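Cystalysin (Treponema denticola, PDB 1C7N) is a dimeric, pyridoxal-5'-phosphate-binding protein of the class I and II aminotransferase family. Local coordinates at residues P47-G52 against E282-E287; F43-E48 against T239-G244; K155-S160 against K190-K195. All coordinates share one frame; numbering follows the deposited sequence.

Contacts 1 and 2 start from nearly the same stretch of chain: 43-48 runs into the start of helix 47-59, and the two contacts share P47 and E48. Contact 2 closes its loop at 239-244, the end of helix 237-240, and contact 1 closes a longer, overlapping one at 282-287, the end of helix 275-287. F240 packs on C284 and I242 on L49, so the two contacts, centres about 9 Å apart, form one continuous patch that also meets the second subunit. Contact 3 joins helices 153-160 and 183-195, closing a short loop that lies inside both longer ones; its centre is about 41 Å from that of contact 1.

Contact 1. Residues P47-G52 against E282-E287; sequences PELIEG and EICYKE
Helix 47-59, beside the subunit interface of this aminotransferase-fold dimer, meets the last turns of helix 275-287 through L49, G52 and I283. The short helical segments run roughly antiparallel, 136° between their N-to-C directions, with axes 9.1 Å apart. I283 fills the middle of the contact with two branches. Its CG2, anti to the backbone N, reaches the backbone of the first turn and lies 3.7 Å from L49 CA, with the carbonyl O of E48 close by. The other branch carries CD1 outward from CG1, chi2 being 171°, to rest 3.6 Å from G52 C; at G52 the methyl packs directly on main-chain atoms. L49 and I283 cross at about a right angle, L49 CD1 touching I283 CB. The second methyl of L49, CD2, packs 3.9 Å from C284 SG, extending the apolar strip by one residue.

Beyond this strip E48 and E287 meet by their aliphatic parts, CB of E48 being 3.9 Å from CB of E287. The carboxylates diverge: their planes are 80° apart and E48 OE1 stays 6.3 Å from E287 OE1, which probably limits repulsion between like charges. Two waters knit this margin. One donates to both E48 O and E287 OE1; the other donates to E287 O and, weakly, to E48 OE1, whose stronger partner is the Y3 hydroxyl. On the far side of helix 275-287, Y285 stacks on W78 of helix 69-83, while L49 also packs on L62 of the second subunit. In this member of the class I and II aminotransferase family, I283, L49 and the sulfur of C284 thus hold helix 47-59, itself in contact with the second subunit, against helix 275-287, with two waters at the E48-E287 margin of the helix pair.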
loop_
_atom_site.group_PDB
_atom_site.type_symbol
_atom_site.label_atom_id
_atom_site.label_comp_id
_atom_site.label_asym_id
_atom_site.label_seq_id
_atom_site.Cartn_x
_atom_site.Cartn_y
_atom_site.Cartn_z
ATOM N N PRO A 47 -2.675 -23.749 2.218
ATOM C CA PRO A 47 -1.714 -24.349 1.284
ATOM C C PRO A 47 -1.959 -23.907 -0.164
ATOM O O PRO A 47 -1.015 -23.626 -0.903
ATOM C CB PRO A 47 -1.931 -25.848 1.481
ATOM C CG PRO A 47 -2.390 -25.940 2.912
ATOM C CD PRO A 47 -3.351 -24.783 3.019
ATOM N N GLU A 48 -3.225 -23.843 -0.564
ATOM C CA GLU A 48 -3.571 -23.428 -1.921
ATOM C C GLU A 48 -3.042 -22.025 -2.217
ATOM O O GLU A 48 -2.553 -21.760 -3.319
ATOM C CB GLU A 48 -5.089 -23.449 -2.131
ATOM C CG GLU A 48 -5.730 -24.835 -2.073
ATOM C CD GLU A 48 -6.139 -25.251 -0.665
ATOM O OE1 GLU A 48 -6.801 -26.301 -0.531
ATOM O OE2 GLU A 48 -5.804 -24.534 0.303
ATOM N N LEU A 49 -3.145 -21.128 -1.239
ATOM C CA LEU A 49 -2.659 -19.763 -1.421
ATOM C C LEU A 49 -1.151 -19.765 -1.630
ATOM O O LEU A 49 -0.651 -19.178 -2.592
ATOM C CB LEU A 49 -3.002 -18.885 -0.208
ATOM C CG LEU A 49 -2.445 -17.455 -0.271
ATOM C CD1 LEU A 49 -2.956 -16.764 -1.518
ATOM C CD2 LEU A 49 -2.856 -16.666 0.971
ATOM N N ILE A 50 -0.429 -20.432 -0.731
ATOM C CA ILE A 50 1.023 -20.495 -0.831
ATOM C C ILE A 50 1.447 -21.117 -2.162
ATOM O O ILE A 50 2.274 -20.556 -2.876
ATOM C CB ILE A 50 1.620 -21.303 0.340
ATOM C CG1 ILE A 50 1.275 -20.628 1.671
ATOM C CG2 ILE A 50 3.127 -21.376 0.209
ATOM C CD1 ILE A 50 1.896 -19.253 1.838
ATOM N N GLU A 51 0.882 -22.271 -2.498
ATOM C CA GLU A 51 1.215 -22.930 -3.758
ATOM C C GLU A 51 0.777 -22.046 -4.928
ATOM O O GLU A 51 1.458 -21.967 -5.949
ATOM C CB GLU A 51 0.537 -24.308 -3.835
ATOM C CG GLU A 51 0.983 -25.246 -2.722
ATOM C CD GLU A 51 0.411 -26.648 -2.836
ATOM O OE1 GLU A 51 0.718 -27.474 -1.949
ATOM O OE2 GLU A 51 -0.334 -26.927 -3.802
ATOM N N GLY A 52 -0.353 -21.369 -4.761
ATOM C CA GLY A 52 -0.854 -20.492 -5.802
ATOM C C GLY A 52 0.052 -19.292 -6.024
ATOM O O GLY A 52 0.287 -18.897 -7.160
ATOM N N GLU A 282 -7.805 -13.314 -5.070
ATOM C CA GLU A 282 -8.452 -14.177 -6.048
ATOM C C GLU A 282 -8.263 -15.655 -5.700
ATOM O O GLU A 282 -9.223 -16.436 -5.720
ATOM C CB GLU A 282 -7.903 -13.900 -7.453
ATOM C CG GLU A 282 -8.469 -14.841 -8.511
ATOM C CD GLU A 282 -8.045 -14.468 -9.919
ATOM O OE1 GLU A 282 -8.043 -15.360 -10.792
ATOM O OE2 GLU A 282 -7.732 -13.282 -10.156
ATOM N N ILE A 283 -7.033 -16.039 -5.381
ATOM C CA ILE A 283 -6.747 -17.425 -5.019
ATOM C C ILE A 283 -7.563 -17.859 -3.803
ATOM O O ILE A 283 -8.114 -18.960 -3.780
ATOM C CB ILE A 283 -5.263 -17.630 -4.678
ATOM C CG1 ILE A 283 -4.391 -17.364 -5.908
ATOM C CG2 ILE A 283 -5.041 -19.056 -4.180
ATOM C CD1 ILE A 283 -2.907 -17.345 -5.596
ATOM N N CYS A 284 -7.629 -16.997 -2.790
ATOM C CA CYS A 284 -8.371 -17.315 -1.568
ATOM C C CYS A 284 -9.850 -17.581 -1.813
ATOM O O CYS A 284 -10.394 -18.588 -1.352
ATOM C CB CYS A 284 -8.235 -16.186 -0.539
ATOM S SG CYS A 284 -6.613 -16.083 0.278
ATOM N N TYR A 285 -10.501 -16.662 -2.519
ATOM C CA TYR A 285 -11.922 -16.788 -2.813
ATOM C C TYR A 285 -12.222 -17.994 -3.698
ATOM O O TYR A 285 -13.241 -18.664 -3.525
ATOM C CB TYR A 285 -12.428 -15.508 -3.491
ATOM C CG TYR A 285 -12.602 -14.328 -2.554
ATOM C CD1 TYR A 285 -12.902 -13.057 -3.051
ATOM C CD2 TYR A 285 -12.523 -14.489 -1.166
ATOM C CE1 TYR A 285 -13.124 -11.980 -2.191
ATOM C CE2 TYR A 285 -12.743 -13.418 -0.303
ATOM C CZ TYR A 285 -13.046 -12.169 -0.823
ATOM O OH TYR A 285 -13.285 -11.111 0.027
ATOM N N LYS A 286 -11.331 -18.274 -4.643
ATOM C CA LYS A 286 -11.529 -19.401 -5.544
ATOM C C LYS A 286 -11.123 -20.772 -5.012
ATOM O O LYS A 286 -11.776 -21.767 -5.320
ATOM C CB LYS A 286 -10.777 -19.171 -6.855
ATOM C CG LYS A 286 -11.372 -18.128 -7.768
ATOM C CD LYS A 286 -10.591 -18.083 -9.079
ATOM C CE LYS A 286 -11.258 -17.171 -10.093
ATOM N NZ LYS A 286 -10.484 -17.132 -11.367
ATOM N N GLU A 287 -10.063 -20.832 -4.208
ATOM C CA GLU A 287 -9.549 -22.118 -3.737
ATOM C C GLU A 287 -9.474 -22.423 -2.247
ATOM O O GLU A 287 -9.339 -23.587 -1.873
ATOM C CB GLU A 287 -8.136 -22.325 -4.295
ATOM C CG GLU A 287 -7.986 -22.122 -5.795
ATOM C CD GLU A 287 -6.543 -22.265 -6.250
ATOM O OE1 GLU A 287 -5.959 -23.350 -6.036
ATOM O OE2 GLU A 287 -5.989 -21.296 -6.820
HETATM O O HOH W 1 -3.215 -23.356 -5.407
HETATM O O HOH W 2 -9.568 -24.776 0.709
#

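Contact 2. Residues F43-E48 against T239-G244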
loop_
_atom_site.group_PDB
_atom_site.type_symbol
_atom_site.label_atom_id
_atom_site.label_comp_id
_atom_site.label_asym_id
_atom_site.label_seq_id
_atom_site.Cartn_x
_atom_site.Cartn_y
_atom_site.Cartn_z
ATOM N N PHE A 43 -1.475 -19.547 12.472
ATOM C CA PHE A 43 -1.610 -20.701 11.593
ATOM C C PHE A 43 -0.865 -20.372 10.308
ATOM O O PHE A 43 -0.775 -19.205 9.921
ATOM C CB PHE A 43 -3.078 -20.929 11.208
ATOM C CG PHE A 43 -3.979 -21.300 12.354
ATOM C CD1 PHE A 43 -5.239 -20.717 12.470
ATOM C CD2 PHE A 43 -3.605 -22.272 13.276
ATOM C CE1 PHE A 43 -6.118 -21.104 13.488
ATOM C CE2 PHE A 43 -4.473 -22.665 14.291
ATOM C CZ PHE A 43 -5.732 -22.081 14.397
ATOM N N LYS A 44 -0.320 -21.379 9.638
ATOM C CA LYS A 44 0.317 -21.095 8.366
ATOM C C LYS A 44 -0.865 -20.760 7.448
ATOM O O LYS A 44 -2.002 -21.174 7.704
ATOM C CB LYS A 44 1.082 -22.315 7.841
ATOM C CG LYS A 44 2.486 -22.499 8.439
ATOM C CD LYS A 44 3.365 -21.272 8.173
ATOM C CE LYS A 44 4.859 -21.616 8.108
ATOM N NZ LYS A 44 5.416 -22.175 9.374
ATOM N N ASN A 45 -0.611 -19.997 6.395
ATOM C CA ASN A 45 -1.677 -19.632 5.461
ATOM C C ASN A 45 -2.180 -20.862 4.704
ATOM O O ASN A 45 -1.549 -21.916 4.731
ATOM C CB ASN A 45 -1.155 -18.572 4.495
ATOM C CG ASN A 45 -0.906 -17.244 5.185
ATOM O OD1 ASN A 45 -1.843 -16.486 5.448
ATOM N ND2 ASN A 45 0.349 -16.967 5.505
ATOM N N PRO A 46 -3.333 -20.747 4.033
ATOM C CA PRO A 46 -3.865 -21.893 3.290
ATOM C C PRO A 46 -2.842 -22.422 2.286
ATOM O O PRO A 46 -2.202 -21.649 1.577
ATOM C CB PRO A 46 -5.095 -21.315 2.596
ATOM C CG PRO A 46 -5.530 -20.232 3.528
ATOM C CD PRO A 46 -4.230 -19.583 3.919
ATOM N N PRO A 47 -2.675 -23.749 2.218
ATOM C CA PRO A 47 -1.714 -24.349 1.284
ATOM C C PRO A 47 -1.959 -23.907 -0.164
ATOM O O PRO A 47 -1.015 -23.626 -0.903
ATOM C CB PRO A 47 -1.931 -25.848 1.481
ATOM C CG PRO A 47 -2.390 -25.940 2.912
ATOM C CD PRO A 47 -3.351 -24.783 3.019
ATOM N N GLU A 48 -3.225 -23.843 -0.564
ATOM C CA GLU A 48 -3.571 -23.428 -1.921
ATOM C C GLU A 48 -3.042 -22.025 -2.217
ATOM O O GLU A 48 -2.553 -21.760 -3.319
ATOM C CB GLU A 48 -5.089 -23.449 -2.131
ATOM C CG GLU A 48 -5.730 -24.835 -2.073
ATOM C CD GLU A 48 -6.139 -25.251 -0.665
ATOM O OE1 GLU A 48 -6.801 -26.301 -0.531
ATOM O OE2 GLU A 48 -5.804 -24.534 0.303
ATOM N N THR A 239 -10.028 -12.960 7.072
ATOM C CA THR A 239 -10.504 -14.300 6.729
ATOM C C THR A 239 -9.392 -15.318 6.466
ATOM O O THR A 239 -9.428 -16.434 6.987
ATOM C CB THR A 239 -11.405 -14.262 5.477
ATOM O OG1 THR A 239 -12.406 -13.248 5.636
ATOM C CG2 THR A 239 -12.083 -15.619 5.258
ATOM N N PHE A 240 -8.401 -14.935 5.665
ATOM C CA PHE A 240 -7.328 -15.864 5.308
ATOM C C PHE A 240 -5.941 -15.549 5.873
ATOM O O PHE A 240 -4.925 -16.055 5.383
ATOM C CB PHE A 240 -7.263 -15.984 3.783
ATOM C CG PHE A 240 -8.571 -16.399 3.159
ATOM C CD1 PHE A 240 -9.454 -15.450 2.655
ATOM C CD2 PHE A 240 -8.935 -17.745 3.106
ATOM C CE1 PHE A 240 -10.682 -15.835 2.106
ATOM C CE2 PHE A 240 -10.158 -18.139 2.562
ATOM C CZ PHE A 240 -11.032 -17.182 2.061
ATOM N N ASN A 241 -5.905 -14.714 6.908
ATOM C CA ASN A 241 -4.654 -14.348 7.568
ATOM C C ASN A 241 -3.624 -13.721 6.622
ATOM O O ASN A 241 -2.443 -14.091 6.641
ATOM C CB ASN A 241 -4.065 -15.593 8.248
ATOM C CG ASN A 241 -2.939 -15.265 9.208
ATOM O OD1 ASN A 241 -2.821 -14.141 9.688
ATOM N ND2 ASN A 241 -2.114 -16.262 9.511
ATOM N N ILE A 242 -4.068 -12.769 5.804
ATOM C CA ILE A 242 -3.155 -12.099 4.877
ATOM C C ILE A 242 -3.144 -10.580 5.013
ATOM O O ILE A 242 -3.195 -9.849 4.018
ATOM C CB ILE A 242 -3.443 -12.478 3.401
ATOM C CG1 ILE A 242 -4.897 -12.182 3.035
ATOM C CG2 ILE A 242 -3.110 -13.945 3.174
ATOM C CD1 ILE A 242 -5.209 -12.420 1.554
ATOM N N ALA A 243 -3.069 -10.111 6.255
ATOM C CA ALA A 243 -3.013 -8.684 6.531
ATOM C C ALA A 243 -1.721 -8.147 5.914
ATOM O O ALA A 243 -1.618 -6.968 5.602
ATOM C CB ALA A 243 -3.015 -8.433 8.044
ATOM N N GLY A 244 -0.740 -9.033 5.746
ATOM C CA GLY A 244 0.537 -8.643 5.164
ATOM C C GLY A 244 0.566 -8.675 3.643
ATOM O O GLY A 244 1.633 -8.546 3.029
HETATM O O HOH W 3 -3.202 -18.887 8.222
#
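The F240 ring has T239 CG2 on one face, 3.5 Å above the plane and offset toward the rim, while the P46 ring comes to its edge. There P46 CG lies near the plane of the phenyl ring, 4.2 Å from F240 CD2, and P46 CD also approaches the carbonyl O of F240. The same phenylalanine packs on C284 and Y285 of helix 275-287. At the other end of the contact the F43 ring turns from 239-244 and meets F5 edge-to-face.

Between the F240 and F43 rings the polar groups converge on the end of helix 237-240. N241 leaves helical geometry with a positive phi of 57°, and two bonds back into the last turn make this a Schellman motif. The N241 side chain sets out toward 43-48, and CG stands anti to the backbone N (chi1 -167°); the amide ND2 donates to a water at 3.1 Å, which in turn donates a weak bond to K44 O. The carbonyl O of F43 lies 3.3 Å from N241 ND2, and N241 OD1 takes a weak hydrogen bond from M41 N. The N45 side chain lies beside the F240-N241 backbone and next to I242, whose side chain is about 8 Å from the bound pyridoxal-5'-phosphate. The second subunit adds V61, which packs on N241.

All the touching residues are buried, so polar groups are enclosed together with the F240 and F43 rings. The water and the weak bond from M41 N give the buried N241 amide partners; the link through water to K44 O is itself weak, so the polar tie is probably modest.

Contact 3. Residues K155-S160 against K190-K195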
loop_
_atom_site.group_PDB
_atom_site.type_symbol
_atom_site.label_atom_id
_atom_site.label_comp_id
_atom_site.label_asym_id
_atom_site.label_seq_id
_atom_site.Cartn_x
_atom_site.Cartn_y
_atom_site.Cartn_z
ATOM N N LYS A 155 -30.670 6.432 22.057
ATOM C CA LYS A 155 -29.528 7.339 22.004
ATOM C C LYS A 155 -29.032 7.504 20.571
ATOM O O LYS A 155 -28.685 8.608 20.151
ATOM C CB LYS A 155 -28.387 6.817 22.882
ATOM C CG LYS A 155 -27.130 7.674 22.814
ATOM C CD LYS A 155 -25.992 7.111 23.660
ATOM C CE LYS A 155 -26.270 7.241 25.153
ATOM N NZ LYS A 155 -25.076 6.859 25.964
ATOM N N LEU A 156 -29.001 6.406 19.820
ATOM C CA LEU A 156 -28.535 6.462 18.439
ATOM C C LEU A 156 -29.424 7.359 17.583
ATOM O O LEU A 156 -28.923 8.139 16.771
ATOM C CB LEU A 156 -28.471 5.059 17.829
ATOM C CG LEU A 156 -28.000 4.978 16.370
ATOM C CD1 LEU A 156 -26.608 5.592 16.233
ATOM C CD2 LEU A 156 -27.990 3.529 15.912
ATOM N N GLU A 157 -30.740 7.258 17.759
ATOM C CA GLU A 157 -31.650 8.085 16.976
ATOM C C GLU A 157 -31.444 9.547 17.351
ATOM O O GLU A 157 -31.513 10.435 16.500
ATOM C CB GLU A 157 -33.112 7.695 17.217
ATOM C CG GLU A 157 -34.060 8.334 16.202
ATOM C CD GLU A 157 -35.518 7.986 16.432
ATOM O OE1 GLU A 157 -35.835 6.784 16.556
ATOM O OE2 GLU A 157 -36.350 8.918 16.476
ATOM N N LYS A 158 -31.188 9.791 18.632
ATOM C CA LYS A 158 -30.958 11.142 19.112
ATOM C C LYS A 158 -29.733 11.734 18.423
ATOM O O LYS A 158 -29.777 12.850 17.912
ATOM C CB LYS A 158 -30.744 11.138 20.625
ATOM C CG LYS A 158 -30.481 12.513 21.209
ATOM C CD LYS A 158 -30.328 12.441 22.714
ATOM C CE LYS A 158 -29.990 13.800 23.303
ATOM N NZ LYS A 158 -29.804 13.716 24.781
ATOM N N LEU A 159 -28.642 10.975 18.404
ATOM C CA LEU A 159 -27.404 11.437 17.785
ATOM C C LEU A 159 -27.533 11.674 16.285
ATOM O O LEU A 159 -26.913 12.585 15.745
ATOM C CB LEU A 159 -26.279 10.433 18.044
ATOM C CG LEU A 159 -25.866 10.208 19.502
ATOM C CD1 LEU A 159 -24.892 9.046 19.583
ATOM C CD2 LEU A 159 -25.245 11.482 20.065
ATOM N N SER A 160 -28.336 10.855 15.613
ATOM C CA SER A 160 -28.519 10.988 14.173
ATOM C C SER A 160 -29.227 12.288 13.819
ATOM O O SER A 160 -29.104 12.790 12.700
ATOM C CB SER A 160 -29.333 9.812 13.624
ATOM O OG SER A 160 -30.678 9.882 14.061
ATOM N N LYS A 190 -31.169 1.006 10.045
ATOM C CA LYS A 190 -31.431 1.468 8.686
ATOM C C LYS A 190 -32.453 2.598 8.689
ATOM O O LYS A 190 -32.282 3.598 7.994
ATOM C CB LYS A 190 -31.952 0.324 7.812
ATOM C CG LYS A 190 -32.510 0.789 6.467
ATOM C CD LYS A 190 -33.130 -0.357 5.686
ATOM C CE LYS A 190 -34.312 -0.973 6.428
ATOM N NZ LYS A 190 -35.507 -0.079 6.508
ATOM N N ASP A 191 -33.519 2.434 9.468
ATOM C CA ASP A 191 -34.554 3.458 9.545
ATOM C C ASP A 191 -33.999 4.764 10.098
ATOM O O ASP A 191 -34.289 5.840 9.571
ATOM C CB ASP A 191 -35.729 2.985 10.409
ATOM C CG ASP A 191 -36.540 1.891 9.740
ATOM O OD1 ASP A 191 -36.486 1.773 8.492
ATOM O OD2 ASP A 191 -37.243 1.153 10.459
ATOM N N ILE A 192 -33.204 4.668 11.157
ATOM C CA ILE A 192 -32.601 5.846 11.764
ATOM C C ILE A 192 -31.694 6.551 10.751
ATOM O O ILE A 192 -31.680 7.781 10.660
ATOM C CB ILE A 192 -31.758 5.463 13.007
ATOM C CG1 ILE A 192 -32.663 4.869 14.089
ATOM C CG2 ILE A 192 -31.010 6.683 13.533
ATOM C CD1 ILE A 192 -31.922 4.435 15.334
ATOM N N VAL A 193 -30.944 5.767 9.985
ATOM C CA VAL A 193 -30.035 6.327 8.989
ATOM C C VAL A 193 -30.758 7.022 7.840
ATOM O O VAL A 193 -30.431 8.158 7.500
ATOM C CB VAL A 193 -29.108 5.242 8.403
ATOM C CG1 VAL A 193 -28.297 5.815 7.241
ATOM C CG2 VAL A 193 -28.169 4.726 9.491
ATOM N N LEU A 194 -31.730 6.340 7.239
ATOM C CA LEU A 194 -32.486 6.902 6.123
ATOM C C LEU A 194 -33.316 8.114 6.544
ATOM O O LEU A 194 -33.658 8.961 5.718
ATOM C CB LEU A 194 -33.401 5.837 5.518
ATOM C CG LEU A 194 -32.719 4.594 4.937
ATOM C CD1 LEU A 194 -33.775 3.651 4.387
ATOM C CD2 LEU A 194 -31.735 5.002 3.847
ATOM N N LYS A 195 -33.627 8.183 7.835
ATOM C CA LYS A 195 -34.406 9.270 8.422
ATOM C C LYS A 195 -33.579 10.542 8.601
ATOM O O LYS A 195 -34.125 11.643 8.708
ATOM C CB LYS A 195 -34.952 8.820 9.779
ATOM C CG LYS A 195 -35.297 9.942 10.742
ATOM C CD LYS A 195 -35.393 9.424 12.178
ATOM C CE LYS A 195 -34.064 8.832 12.653
ATOM N NZ LYS A 195 -32.928 9.800 12.567
#
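Apolar contacts centre on I192, whose side chain points from helix 183-195 at the E157 and S160 turn of helix 153-160. The short helical segments are nearly parallel, 13° between their directions, with axes 9.6 Å apart. I192 CD1 lies 3.9 Å from E157 CB and also meets L156 CD2, the leucine and isoleucine side chains crossing obliquely. On the other branch, CG2 of I192 touches S160 CB. Farther out the aliphatic stem of K195 crosses that of E157 at about a right angle, with K195 CE 3.6 Å from E157 CG.

Hydrogen bonds gather on the S160 hydroxyl, against which a methyl lies close, I192 CG2 being 3.3 Å from S160 OG. OG stands between the backbone N and the carbonyl carbon (chi1 69°) and donates 2.6 Å to E157 O in its own helix, the donor tilted from the carbonyl plane. The same oxygen accepts from K195 NZ at 2.7 Å. The lysine chain, bent at chi3 and chi4, curls back so that NZ also donates to I192 O at 3.0 Å, in the carbonyl plane and on a lone pair.

Of the charged groups, E157 OE2 and K195 NZ remain 5.3 Å apart, too far for a salt bridge although the attraction may still help. L156 continues inward to I117 of strand 115-118, so helix 153-160 packs against the central sheet.

The bonds form a short chain across the two helices: K195 NZ donates to I192 O and S160 OG, and S160 OG donates to E157 O, giving the lysine ammonium and the buried serine hydroxyl polar partners.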